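Local coordinates for protein deoxyhypusine hydroxylase (PDB 4D50) that hydroxylates the deoxyhypusine side chain of the translation factor eIF5A at a diiron centre, completing its conversion to hypusine, at residues A[203-216]-A[236-250]. Numbering follows the deposited sequence. Where two conformers were deposited one is given.
With FE (Fe (III) ion), chain D; FE (Fe (III) ion), chain C; GAI (guanidine), chain H; PER (peroxide ion), chain E.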
# COMPACT_ATOMS: atom_id res chain seq x y z
N LEU A 203 7.80 -12.71 6.73
CA LEU A 203 7.33 -12.00 7.88
C LEU A 203 8.29 -12.14 9.09
O LEU A 203 8.10 -11.46 10.07
CB LEU A 203 5.93 -12.45 8.32
CG LEU A 203 4.87 -12.14 7.28
CD1 LEU A 203 3.61 -12.91 7.56
CD2 LEU A 203 4.68 -10.68 7.22
N HIS A 204 9.33 -12.90 8.90
CA HIS A 204 10.36 -13.15 9.95
C HIS A 204 11.73 -12.56 9.57
O HIS A 204 12.72 -12.76 10.27
CB HIS A 204 10.43 -14.64 10.22
CG HIS A 204 9.16 -15.17 10.77
ND1 HIS A 204 8.23 -15.83 10.00
CD2 HIS A 204 8.61 -15.01 11.98
CE1 HIS A 204 7.16 -16.09 10.75
NE2 HIS A 204 7.36 -15.59 11.94
N CYS A 205 11.82 -11.77 8.52
CA CYS A 205 13.13 -11.23 8.16
C CYS A 205 13.02 -9.84 7.60
O CYS A 205 11.96 -9.18 7.70
CB CYS A 205 13.89 -12.20 7.25
SG CYS A 205 13.16 -12.45 5.63
N GLY A 206 14.12 -9.34 7.07
CA GLY A 206 14.23 -7.97 6.56
C GLY A 206 13.83 -6.84 7.48
O GLY A 206 13.60 -7.01 8.65
N SER A 207 13.74 -5.67 6.89
CA SER A 207 13.32 -4.48 7.57
C SER A 207 11.81 -4.50 7.74
O SER A 207 11.10 -5.30 7.13
CB SER A 207 13.71 -3.28 6.69
OG SER A 207 13.00 -3.25 5.46
N ALA A 208 11.32 -3.52 8.51
CA ALA A 208 9.88 -3.33 8.67
C ALA A 208 9.21 -3.02 7.32
O ALA A 208 8.17 -3.57 7.02
CB ALA A 208 9.61 -2.20 9.67
N LEU A 209 9.83 -2.20 6.46
CA LEU A 209 9.26 -1.94 5.11
C LEU A 209 9.04 -3.24 4.36
O LEU A 209 7.93 -3.52 3.86
CB LEU A 209 10.16 -1.03 4.30
CG LEU A 209 9.46 -0.35 3.14
CD1 LEU A 209 8.50 0.72 3.58
CD2 LEU A 209 10.46 0.21 2.16
N PHE A 210 10.10 -4.07 4.31
CA PHE A 210 10.04 -5.38 3.67
C PHE A 210 8.91 -6.25 4.20
O PHE A 210 8.11 -6.79 3.38
CB PHE A 210 11.38 -6.11 3.87
CG PHE A 210 11.43 -7.55 3.33
CD1 PHE A 210 11.02 -8.62 4.12
CD2 PHE A 210 11.89 -7.83 2.06
CE1 PHE A 210 11.14 -9.91 3.69
CE2 PHE A 210 11.88 -9.15 1.57
CZ PHE A 210 11.53 -10.17 2.40
N ARG A 211 8.80 -6.37 5.51
CA ARG A 211 7.75 -7.21 6.12
C ARG A 211 6.36 -6.69 5.77
O ARG A 211 5.40 -7.44 5.55
CB ARG A 211 7.89 -7.26 7.64
CG ARG A 211 9.08 -8.14 8.00
CD ARG A 211 9.11 -8.54 9.47
NE ARG A 211 9.03 -7.43 10.37
CZ ARG A 211 10.07 -6.68 10.79
NH1 ARG A 211 11.30 -6.87 10.27
NH2 ARG A 211 9.87 -5.70 11.71
N HIS A 212 6.21 -5.40 5.78
CA HIS A 212 4.92 -4.82 5.47
C HIS A 212 4.52 -5.14 4.06
O HIS A 212 3.36 -5.41 3.79
CB HIS A 212 4.91 -3.31 5.87
CG HIS A 212 4.69 -2.31 4.78
ND1 HIS A 212 5.68 -1.98 3.88
CD2 HIS A 212 3.69 -1.43 4.56
CE1 HIS A 212 5.22 -1.09 3.05
NE2 HIS A 212 4.04 -0.69 3.47
N GLU A 213 5.47 -5.03 3.14
CA GLU A 213 5.21 -5.39 1.78
C GLU A 213 4.78 -6.82 1.64
O GLU A 213 3.88 -7.12 0.82
CB GLU A 213 6.44 -5.06 0.90
CG GLU A 213 6.07 -4.98 -0.55
CD GLU A 213 5.21 -3.77 -0.92
OE1 GLU A 213 5.44 -2.66 -0.39
OE2 GLU A 213 4.30 -3.96 -1.77
N VAL A 214 5.46 -7.72 2.34
CA VAL A 214 5.05 -9.14 2.37
C VAL A 214 3.59 -9.28 2.75
O VAL A 214 2.80 -9.99 2.09
CB VAL A 214 5.97 -9.93 3.32
CG1 VAL A 214 5.48 -11.37 3.53
CG2 VAL A 214 7.37 -10.01 2.70
N GLY A 215 3.21 -8.51 3.77
CA GLY A 215 1.81 -8.46 4.29
C GLY A 215 0.86 -8.02 3.15
O GLY A 215 -0.16 -8.61 2.90
N TYR A 216 1.21 -6.94 2.46
CA TYR A 216 0.39 -6.43 1.37
C TYR A 216 0.22 -7.49 0.26
O TYR A 216 -0.91 -7.78 -0.17
CB TYR A 216 1.03 -5.12 0.85
CG TYR A 216 0.47 -4.56 -0.45
CD1 TYR A 216 1.01 -4.92 -1.71
CD2 TYR A 216 -0.58 -3.61 -0.44
CE1 TYR A 216 0.50 -4.39 -2.92
CE2 TYR A 216 -1.06 -3.07 -1.63
CZ TYR A 216 -0.54 -3.49 -2.86
OH TYR A 216 -1.01 -2.89 -4.05
N ARG A 236 1.47 -10.18 17.32
CA ARG A 236 2.79 -9.89 17.96
C ARG A 236 2.89 -8.43 18.34
O ARG A 236 3.11 -7.56 17.49
CB ARG A 236 3.99 -10.36 17.11
CG ARG A 236 4.26 -11.85 17.15
CD ARG A 236 5.63 -12.32 16.67
NE ARG A 236 5.69 -12.15 15.22
CZ ARG A 236 5.20 -13.00 14.32
NH1 ARG A 236 4.64 -14.14 14.68
NH2 ARG A 236 5.33 -12.70 13.01
N CYS A 237 2.68 -8.13 19.61
CA CYS A 237 2.73 -6.72 20.11
C CYS A 237 4.10 -6.09 19.91
O CYS A 237 4.17 -4.88 19.89
CB CYS A 237 2.35 -6.60 21.63
SG CYS A 237 3.55 -7.36 22.84
N THR A 238 5.18 -6.87 19.78
CA THR A 238 6.50 -6.35 19.51
C THR A 238 6.71 -5.94 18.03
O THR A 238 7.64 -5.18 17.68
CB THR A 238 7.62 -7.36 19.84
OG1 THR A 238 7.34 -8.66 19.26
CG2 THR A 238 7.75 -7.59 21.39
N GLU A 239 5.85 -6.45 17.16
CA GLU A 239 5.96 -6.13 15.74
C GLU A 239 5.66 -4.65 15.45
O GLU A 239 4.85 -4.01 16.10
CB GLU A 239 5.08 -7.08 14.89
CG GLU A 239 5.24 -6.89 13.36
CD GLU A 239 6.68 -7.00 12.81
OE1 GLU A 239 7.40 -5.98 12.72
OE2 GLU A 239 7.10 -8.13 12.40
N ASN A 240 6.34 -4.12 14.44
CA ASN A 240 6.11 -2.74 14.03
C ASN A 240 4.64 -2.49 13.64
O ASN A 240 4.04 -3.33 12.99
CB ASN A 240 7.06 -2.51 12.86
CG ASN A 240 6.97 -1.14 12.33
OD1 ASN A 240 5.99 -0.78 11.73
ND2 ASN A 240 7.97 -0.35 12.58
N PRO A 241 4.01 -1.40 14.14
CA PRO A 241 2.62 -1.14 13.90
C PRO A 241 2.26 -1.05 12.40
O PRO A 241 1.17 -1.51 11.98
CB PRO A 241 2.34 0.21 14.58
CG PRO A 241 3.56 0.53 15.34
CD PRO A 241 4.59 -0.52 15.17
N MET A 242 3.18 -0.58 11.58
CA MET A 242 2.96 -0.53 10.13
C MET A 242 2.84 -1.96 9.54
O MET A 242 2.04 -2.19 8.64
CB MET A 242 4.13 0.24 9.48
CG MET A 242 4.13 0.26 7.98
SD MET A 242 5.54 1.17 7.34
CE MET A 242 6.72 -0.15 7.52
N VAL A 243 3.64 -2.89 10.05
CA VAL A 243 3.56 -4.30 9.64
C VAL A 243 2.26 -4.97 10.17
O VAL A 243 1.53 -5.68 9.43
CB VAL A 243 4.72 -5.15 10.19
CG1 VAL A 243 4.56 -6.59 9.80
CG2 VAL A 243 6.09 -4.59 9.64
N ARG A 244 1.97 -4.69 11.42
CA ARG A 244 0.76 -5.28 11.98
C ARG A 244 -0.49 -4.77 11.27
O ARG A 244 -1.40 -5.54 10.96
CB ARG A 244 0.66 -5.07 13.47
CG ARG A 244 1.83 -5.63 14.32
CD ARG A 244 1.73 -5.14 15.77
NE ARG A 244 0.52 -5.72 16.31
CZ ARG A 244 -0.28 -5.16 17.21
NH1 ARG A 244 -0.05 -3.95 17.69
NH2 ARG A 244 -1.36 -5.81 17.49
N HIS A 245 -0.52 -3.48 10.97
CA HIS A 245 -1.63 -2.92 10.13
C HIS A 245 -1.77 -3.59 8.77
O HIS A 245 -2.90 -3.91 8.34
CB HIS A 245 -1.51 -1.40 9.98
CG HIS A 245 -1.60 -0.95 8.58
ND1 HIS A 245 -2.81 -0.84 7.93
CD2 HIS A 245 -0.66 -0.51 7.71
CE1 HIS A 245 -2.60 -0.44 6.69
NE2 HIS A 245 -1.32 -0.15 6.56
N GLU A 246 -0.65 -3.85 8.07
CA GLU A 246 -0.72 -4.43 6.77
C GLU A 246 -1.25 -5.87 6.82
O GLU A 246 -2.04 -6.27 5.96
CB GLU A 246 0.68 -4.33 6.09
CG GLU A 246 0.61 -4.12 4.60
CD GLU A 246 -0.06 -2.84 4.22
OE1 GLU A 246 0.36 -1.77 4.63
OE2 GLU A 246 -1.07 -2.95 3.50
N CYS A 247 -0.84 -6.57 7.87
CA CYS A 247 -1.29 -7.94 8.17
C CYS A 247 -2.79 -7.95 8.47
O CYS A 247 -3.52 -8.77 7.95
CB CYS A 247 -0.45 -8.56 9.27
SG CYS A 247 1.19 -9.00 8.69
N ALA A 248 -3.27 -6.94 9.20
CA ALA A 248 -4.67 -6.83 9.49
C ALA A 248 -5.48 -6.59 8.19
O ALA A 248 -6.55 -7.19 7.95
CB ALA A 248 -4.89 -5.70 10.46
N GLU A 249 -4.99 -5.67 7.34
CA GLU A 249 -5.61 -5.42 6.05
C GLU A 249 -5.67 -6.68 5.23
O GLU A 249 -6.69 -6.92 4.60
CB GLU A 249 -4.86 -4.36 5.25
CG GLU A 249 -5.22 -2.92 5.55
CD GLU A 249 -5.16 -2.00 4.30
OE1 GLU A 249 -5.07 -2.41 3.11
OE2 GLU A 249 -5.23 -0.80 4.53
N ALA A 250 -4.56 -7.45 5.18
CA ALA A 250 -4.55 -8.72 4.44
C ALA A 250 -5.61 -9.71 4.92
O ALA A 250 -6.35 -10.32 4.13
CB ALA A 250 -3.15 -9.32 4.46
FE FE D . -0.21 0.25 4.70
FE FE C . 2.91 1.15 2.79
C GAI H . 8.28 -1.92 17.06
N1 GAI H . 8.08 -0.70 16.89
N2 GAI H . 9.15 -2.52 16.25
N3 GAI H . 7.63 -2.62 18.00
O1 PER E . 2.24 1.55 4.87
O2 PER E . 1.53 0.69 5.94
O HOH W 1 6.13 -10.61 11.48
O HOH W 2 -1.88 -0.36 3.47
O HOH W 3 0.95 0.31 2.62
O HOH W 4 3.19 0.45 0.74
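In the conformer given here, one of two deposited, M242 lies over one face of the H212 imidazole, its SD 4.4 Å from the centroid of the H212 ring and 16° off the ring normal, a sulfur-aromatic contact. In this same copy the methionine runs extended through its first two torsions and then bends at chi3 (81°), which carries CE back against A208 and L209. H212 is fixed from two ends: ND1 donates in the ring plane to a lone pair of L209 O (2.7 Å), and NE2 binds one iron(III) at 2.3 Å, an ion also held by H94 and E95. E246 lies alongside Y216, its CG against H212 O and Y216 CB; the bend at chi2 (62°) brings OE1 to the second iron(III), 2.1 Å away, while OE2 accepts from an iron-bound water. H245 and H61 join E246 on that metal, and the peroxide links the two ions, with M242 CG 3.3 Å from peroxide O2.

The helices carrying H212, H245 and E246, 208-216 and 241-250, run almost parallel, 8.0 Å apart at closest approach, as equivalent helices do in successive HEAT-like repeats. V243 packs its CG2 against A208 O and R211 CB. Farther along, G215 has no side chain to hold the helices apart, and A250 CB sits 3.4 Å from G215 O.

At the N-terminal ends, R211 and E239 come from opposite directions and meet in a salt bridge. NH2 of R211 meets the syn lone pair of E239 OE1 at 2.7 Å, close to the guanidinium plane, whereas NE bonds only weakly to OE2. The same OE1 also takes the N240 N-H on its anti side, tying the arginine's partner to the residue that N-caps helix 241-250. One water bridges E239 OE2, L203 O and R236 NH2.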